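Local coordinates for E3 SUMO-protein ligase SIZ2 (Saccharomyces cerevisiae, PDB 6U75), which acts as an E3 SUMO ligase of the PIAS family, promoting attachment of SUMO (Smt3) to other proteins, possibly including septins, at residues P15-K20 and M32-S37; R27-M32 and D120-N125. One frame throughout, in Å; residues are numbered along the deposited sequence.

Both contacts lie in the PINIT domain, away from the zinc-bound SP-RING part, where Cys203, His205, Cys226 and Cys229 hold the metal. They share strand 28-34 and, with it, Met32. In contact 2 the first part of this strand pairs with strand 117-123 inside a four-stranded antiparallel sheet; in contact 1 its later part packs by side chains against 15-20, which belongs to a second sheet. The centres of the two contacts are about 16 Å apart, yet they touch: Lys19 NZ of contact 1 lies 2.9 Å from Lys31 O of contact 2, at most a weak polar link. One strand is thus sheet-paired and packed against a second sheet.

Contact 1. Residues P15-K20 and M32-S37; sequences PDANKK and MKFKVS
Asp16 enters the contact through its backbone: its carbonyl O lies 3.3 Å from Phe34 CB, at the root of the aromatic side chain. Ala17 follows as the residue closest to Phe34 in the backbone, with 5.8 Å between the two CA atoms. Its methyl group sits over one face of the phenyl ring, CB 4.1 Å from the centroid of the Phe34 ring and 15° off the ring normal, a CH-pi contact. The ring reaches this place with CG between the backbone N and the carbonyl carbon (chi1 65°), while Val36 CG2 lies in plane at its edge. The carbonyl O of Ala17 meets another partner, the methyl CE of Met32, at 3.4 Å. Asn18 points its CB away from 32-37, and its side chain touches Ser133 of strand 130-139. At Lys19, CG is anti to the backbone N, and the aliphatic base of the chain slides past Met32 in the opposite direction; CB is 3.5 Å from Met32 SD. The bend of Met32 at chi3 (55°) sets its CE between Ala17 O and Lys19 CB, 3.7 Å from the latter, and Met32 also packs on Ile132. The main chains do not bond to each other: Lys19 pairs with Ile132, whereas Met32 and Phe34 pair with Leu119 and Asn117. Two different sheets of the PINIT domain are therefore joined here by methyl, thioether, methylene and aromatic groups, with the carbonyl oxygens of Asp16 and Ala17 also in touch, so that dispersion and burial of apolar surface probably supply most of the cohesion.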
loop_
_atom_site.group_PDB
_atom_site.type_symbol
_atom_site.label_atom_id
_atom_site.label_comp_id
_atom_site.label_asym_id
_atom_site.label_seq_id
_atom_site.Cartn_x
_atom_site.Cartn_y
_atom_site.Cartn_z
ATOM N N PRO A 15 -12.001 -20.315 -8.497
ATOM C CA PRO A 15 -11.447 -21.518 -9.123
ATOM C C PRO A 15 -11.358 -21.377 -10.633
ATOM O O PRO A 15 -12.130 -20.655 -11.266
ATOM C CB PRO A 15 -12.448 -22.610 -8.726
ATOM C CG PRO A 15 -13.739 -21.886 -8.596
ATOM C CD PRO A 15 -13.402 -20.512 -8.079
ATOM N N ASP A 16 -10.390 -22.090 -11.206
ATOM C CA ASP A 16 -10.163 -22.104 -12.648
ATOM C C ASP A 16 -9.790 -20.729 -13.188
ATOM O O ASP A 16 -9.962 -20.459 -14.381
ATOM C CB ASP A 16 -11.390 -22.640 -13.394
ATOM C CG ASP A 16 -11.872 -23.970 -12.844
ATOM O OD1 ASP A 16 -11.039 -24.733 -12.308
ATOM O OD2 ASP A 16 -13.084 -24.251 -12.947
ATOM N N ALA A 17 -9.282 -19.845 -12.326
ATOM C CA ALA A 17 -8.830 -18.519 -12.730
ATOM C C ALA A 17 -7.336 -18.335 -12.490
ATOM O O ALA A 17 -6.868 -17.203 -12.337
ATOM C CB ALA A 17 -9.620 -17.433 -11.998
ATOM N N ASN A 18 -6.582 -19.426 -12.448
ATOM C CA ASN A 18 -5.137 -19.382 -12.292
ATOM C C ASN A 18 -4.469 -19.563 -13.648
ATOM O O ASN A 18 -5.049 -20.129 -14.578
ATOM C CB ASN A 18 -4.660 -20.469 -11.326
ATOM C CG ASN A 18 -5.385 -20.427 -9.999
ATOM O OD1 ASN A 18 -4.954 -19.751 -9.066
ATOM N ND2 ASN A 18 -6.498 -21.150 -9.907
ATOM N N LYS A 19 -3.236 -19.073 -13.758
ATOM C CA LYS A 19 -2.502 -19.264 -15.001
ATOM C C LYS A 19 -1.016 -19.045 -14.765
ATOM O O LYS A 19 -0.621 -18.139 -14.032
ATOM C CB LYS A 19 -3.008 -18.316 -16.097
ATOM C CG LYS A 19 -2.594 -18.720 -17.509
ATOM C CD LYS A 19 -3.281 -20.009 -17.949
ATOM C CE LYS A 19 -2.796 -20.475 -19.313
ATOM N NZ LYS A 19 -3.593 -19.897 -20.429
ATOM N N LYS A 20 -0.200 -19.883 -15.393
ATOM C CA LYS A 20 1.245 -19.709 -15.396
ATOM C C LYS A 20 1.663 -19.054 -16.705
ATOM O O LYS A 20 1.272 -19.509 -17.786
ATOM C CB LYS A 20 1.963 -21.047 -15.218
ATOM C CG LYS A 20 1.978 -21.572 -13.789
ATOM C CD LYS A 20 2.713 -20.627 -12.848
ATOM C CE LYS A 20 3.351 -21.377 -11.691
ATOM N NZ LYS A 20 4.526 -22.182 -12.134
ATOM N N MET A 32 -7.076 -16.359 -20.980
ATOM C CA MET A 32 -7.642 -17.091 -19.853
ATOM C C MET A 32 -9.157 -17.047 -19.947
ATOM O O MET A 32 -9.745 -15.964 -20.011
ATOM C CB MET A 32 -7.188 -16.494 -18.518
ATOM C CG MET A 32 -5.687 -16.495 -18.300
ATOM S SD MET A 32 -5.224 -15.674 -16.761
ATOM C CE MET A 32 -6.211 -16.584 -15.571
ATOM N N LYS A 33 -9.786 -18.217 -19.947
ATOM C CA LYS A 33 -11.234 -18.325 -19.839
ATOM C C LYS A 33 -11.594 -18.757 -18.426
ATOM O O LYS A 33 -10.968 -19.664 -17.868
ATOM C CB LYS A 33 -11.798 -19.336 -20.840
ATOM C CG LYS A 33 -11.063 -19.415 -22.170
ATOM C CD LYS A 33 -11.875 -20.175 -23.221
ATOM C CE LYS A 33 -12.144 -21.626 -22.826
ATOM N NZ LYS A 33 -10.906 -22.453 -22.786
ATOM N N PHE A 34 -12.598 -18.106 -17.843
ATOM C CA PHE A 34 -13.138 -18.602 -16.584
ATOM C C PHE A 34 -14.519 -18.012 -16.349
ATOM O O PHE A 34 -14.878 -16.969 -16.901
ATOM C CB PHE A 34 -12.208 -18.294 -15.402
ATOM C CG PHE A 34 -12.037 -16.831 -15.120
ATOM C CD1 PHE A 34 -12.916 -16.167 -14.280
ATOM C CD2 PHE A 34 -10.984 -16.124 -15.675
ATOM C CE1 PHE A 34 -12.756 -14.821 -14.011
ATOM C CE2 PHE A 34 -10.817 -14.779 -15.410
ATOM C CZ PHE A 34 -11.705 -14.126 -14.576
ATOM N N LYS A 35 -15.291 -18.715 -15.526
ATOM C CA LYS A 35 -16.623 -18.298 -15.121
ATOM C C LYS A 35 -16.616 -17.942 -13.642
ATOM O O LYS A 35 -15.803 -18.455 -12.867
ATOM C CB LYS A 35 -17.648 -19.408 -15.383
ATOM C CG LYS A 35 -17.681 -19.888 -16.826
ATOM C CD LYS A 35 -18.501 -21.162 -16.990
ATOM C CE LYS A 35 -19.989 -20.873 -17.112
ATOM N NZ LYS A 35 -20.316 -20.172 -18.385
ATOM N N VAL A 36 -17.524 -17.052 -13.259
ATOM C CA VAL A 36 -17.719 -16.664 -11.868
ATOM C C VAL A 36 -19.119 -17.109 -11.476
ATOM O O VAL A 36 -20.114 -16.538 -11.941
ATOM C CB VAL A 36 -17.530 -15.158 -11.654
ATOM C CG1 VAL A 36 -17.860 -14.780 -10.216
ATOM C CG2 VAL A 36 -16.103 -14.754 -12.003
ATOM N N SER A 37 -19.197 -18.130 -10.623
ATOM C CA SER A 37 -20.466 -18.735 -10.238
ATOM C C SER A 37 -21.483 -17.693 -9.795
ATOM O O SER A 37 -21.119 -16.569 -9.433
ATOM C CB SER A 37 -20.247 -19.745 -9.112
ATOM O OG SER A 37 -19.825 -19.093 -7.926
#

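Contact 2. Residues R27-M32 and D120-N125; sequences RGCTKM and DLHYLN
Strands 28-32 and 120-123 run antiparallel, their axes 4.7 Å apart at closest approach. Four backbone hydrogen bonds tie them: Gly28 N to Tyr123 O, Tyr123 N to Gly28 O, Thr30 N to Leu121 O and Leu121 N to Thr30 O, each 2.9 Å. Three donors lie in the plane of the accepting carbonyl; Thr30 N instead stands 27° above that of Leu121, although its N-H points almost straight at the oxygen (168°). Between these hydrogen-bonded pairs sits the non-hydrogen-bonded pair Cys29 and His122, where Cys29 CA makes a CA-H...O contact to Leu121 O at 3.4 Å. Aromatic contacts follow on both faces. On the face of Thr30 and Leu121, the Tyr123 side chain, with CG between the backbone N and the carbonyl carbon (chi1 53°), folds back across the neighbouring strand and lays its ring over the Gly28 peptide: Gly28 CA makes a CH-pi contact 3.8 Å from the centroid of the Tyr123 ring, and Gly28 O, the acceptor for Tyr123 N, stands over the ring centre. Thr30 OG1 comes to the ring's edge, 3.6 Å from Tyr123 CE2. An alanine in place of Tyr123 would probably strip the aromatic cover from Gly28 and the edge contact from Thr30. On the other face, Cys29 SG makes a sulfur-aromatic contact over the His122 ring, 3.6 Å from its centroid and displaced toward NE2. Charge plays a looser part: Asp120 OD2 lies against the methylenes of Lys31, nearest CG, but 4.9 Å from Lys31 NZ, so any attraction is probably long-range. Tyr123 over Gly28 is the cross-strand glycine-aromatic pair known from antiparallel sheets, here joining the outermost strand, 28-34, to its neighbour 117-123 in a PINIT-domain sheet.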
loop_
_atom_site.group_PDB
_atom_site.type_symbol
_atom_site.label_atom_id
_atom_site.label_comp_id
_atom_site.label_asym_id
_atom_site.label_seq_id
_atom_site.Cartn_x
_atom_site.Cartn_y
_atom_site.Cartn_z
ATOM N N ARG A 27 7.196 -10.940 -28.875
ATOM C CA ARG A 27 5.755 -10.712 -28.945
ATOM C C ARG A 27 4.943 -11.910 -28.474
ATOM O O ARG A 27 5.338 -13.058 -28.702
ATOM C CB ARG A 27 5.355 -10.371 -30.382
ATOM C CG ARG A 27 4.459 -9.157 -30.510
ATOM C CD ARG A 27 3.687 -9.174 -31.821
ATOM N NE ARG A 27 4.561 -9.195 -32.994
ATOM C CZ ARG A 27 4.945 -10.294 -33.640
ATOM N NH1 ARG A 27 5.739 -10.193 -34.697
ATOM N NH2 ARG A 27 4.543 -11.494 -33.240
ATOM N N GLY A 28 3.806 -11.662 -27.834
ATOM C CA GLY A 28 2.940 -12.757 -27.430
ATOM C C GLY A 28 1.693 -12.259 -26.730
ATOM O O GLY A 28 1.592 -11.094 -26.324
ATOM N N CYS A 29 0.738 -13.178 -26.594
ATOM C CA CYS A 29 -0.523 -12.916 -25.914
ATOM C C CYS A 29 -0.978 -14.192 -25.222
ATOM O O CYS A 29 -0.951 -15.268 -25.826
ATOM C CB CYS A 29 -1.596 -12.438 -26.896
ATOM S SG CYS A 29 -3.253 -12.346 -26.181
ATOM N N THR A 30 -1.397 -14.069 -23.964
ATOM C CA THR A 30 -1.879 -15.197 -23.178
ATOM C C THR A 30 -3.348 -14.986 -22.840
ATOM O O THR A 30 -3.741 -13.897 -22.406
ATOM C CB THR A 30 -1.058 -15.370 -21.898
ATOM O OG1 THR A 30 0.290 -15.716 -22.239
ATOM C CG2 THR A 30 -1.652 -16.464 -21.023
ATOM N N LYS A 31 -4.152 -16.026 -23.030
ATOM C CA LYS A 31 -5.593 -15.955 -22.849
ATOM C C LYS A 31 -6.026 -16.810 -21.666
ATOM O O LYS A 31 -5.428 -17.852 -21.379
ATOM C CB LYS A 31 -6.319 -16.417 -24.116
ATOM C CG LYS A 31 -6.046 -15.547 -25.331
ATOM C CD LYS A 31 -6.579 -16.183 -26.603
ATOM C CE LYS A 31 -7.050 -15.132 -27.594
ATOM N NZ LYS A 31 -7.535 -15.739 -28.864
ATOM N N MET A 32 -7.076 -16.359 -20.980
ATOM C CA MET A 32 -7.642 -17.091 -19.853
ATOM C C MET A 32 -9.157 -17.047 -19.947
ATOM O O MET A 32 -9.745 -15.964 -20.011
ATOM C CB MET A 32 -7.188 -16.494 -18.518
ATOM C CG MET A 32 -5.687 -16.495 -18.300
ATOM S SD MET A 32 -5.224 -15.674 -16.761
ATOM C CE MET A 32 -6.211 -16.584 -15.571
ATOM N N ASP A 120 -7.407 -11.402 -21.649
ATOM C CA ASP A 120 -6.238 -11.446 -22.512
ATOM C C ASP A 120 -5.138 -10.578 -21.920
ATOM O O ASP A 120 -5.405 -9.515 -21.351
ATOM C CB ASP A 120 -6.579 -10.967 -23.925
ATOM C CG ASP A 120 -7.844 -11.604 -24.468
ATOM O OD1 ASP A 120 -8.927 -10.999 -24.323
ATOM O OD2 ASP A 120 -7.760 -12.714 -25.032
ATOM N N LEU A 121 -3.899 -11.043 -22.053
ATOM C CA LEU A 121 -2.727 -10.336 -21.549
ATOM C C LEU A 121 -1.703 -10.293 -22.674
ATOM O O LEU A 121 -1.119 -11.323 -23.023
ATOM C CB LEU A 121 -2.165 -11.027 -20.308
ATOM C CG LEU A 121 -0.846 -10.504 -19.740
ATOM C CD1 LEU A 121 -0.762 -8.990 -19.808
ATOM C CD2 LEU A 121 -0.697 -10.974 -18.305
ATOM N N HIS A 122 -1.513 -9.109 -23.249
ATOM C CA HIS A 122 -0.603 -8.907 -24.366
ATOM C C HIS A 122 0.725 -8.360 -23.862
ATOM O O HIS A 122 0.758 -7.484 -22.991
ATOM C CB HIS A 122 -1.203 -7.944 -25.391
ATOM C CG HIS A 122 -2.465 -8.444 -26.020
ATOM N ND1 HIS A 122 -3.698 -8.309 -25.421
ATOM C CD2 HIS A 122 -2.683 -9.084 -27.192
ATOM C CE1 HIS A 122 -4.624 -8.842 -26.200
ATOM N NE2 HIS A 122 -4.033 -9.320 -27.281
ATOM N N TYR A 123 1.815 -8.877 -24.426
ATOM C CA TYR A 123 3.154 -8.528 -23.981
ATOM C C TYR A 123 4.105 -8.586 -25.167
ATOM O O TYR A 123 3.842 -9.253 -26.173
ATOM C CB TYR A 123 3.632 -9.477 -22.879
ATOM C CG TYR A 123 3.527 -10.930 -23.281
ATOM C CD1 TYR A 123 4.556 -11.555 -23.971
ATOM C CD2 TYR A 123 2.389 -11.670 -22.988
ATOM C CE1 TYR A 123 4.462 -12.880 -24.347
ATOM C CE2 TYR A 123 2.284 -12.997 -23.361
ATOM C CZ TYR A 123 3.324 -13.597 -24.040
ATOM O OH TYR A 123 3.228 -14.916 -24.416
ATOM N N LEU A 124 5.229 -7.885 -25.027
ATOM C CA LEU A 124 6.290 -7.916 -26.022
ATOM C C LEU A 124 7.386 -8.915 -25.688
ATOM O O LEU A 124 8.200 -9.235 -26.561
ATOM C CB LEU A 124 6.919 -6.525 -26.171
ATOM C CG LEU A 124 5.938 -5.384 -26.446
ATOM C CD1 LEU A 124 6.675 -4.056 -26.569
ATOM C CD2 LEU A 124 5.124 -5.673 -27.698
ATOM N N ASN A 125 7.426 -9.408 -24.453
ATOM C CA ASN A 125 8.446 -10.343 -24.002
ATOM C C ASN A 125 8.130 -10.704 -22.559
ATOM O O ASN A 125 7.355 -10.017 -21.887
ATOM C CB ASN A 125 9.850 -9.747 -24.103
ATOM C CG ASN A 125 10.011 -8.500 -23.259
ATOM O OD1 ASN A 125 9.625 -7.404 -23.670
ATOM N ND2 ASN A 125 10.576 -8.660 -22.066
#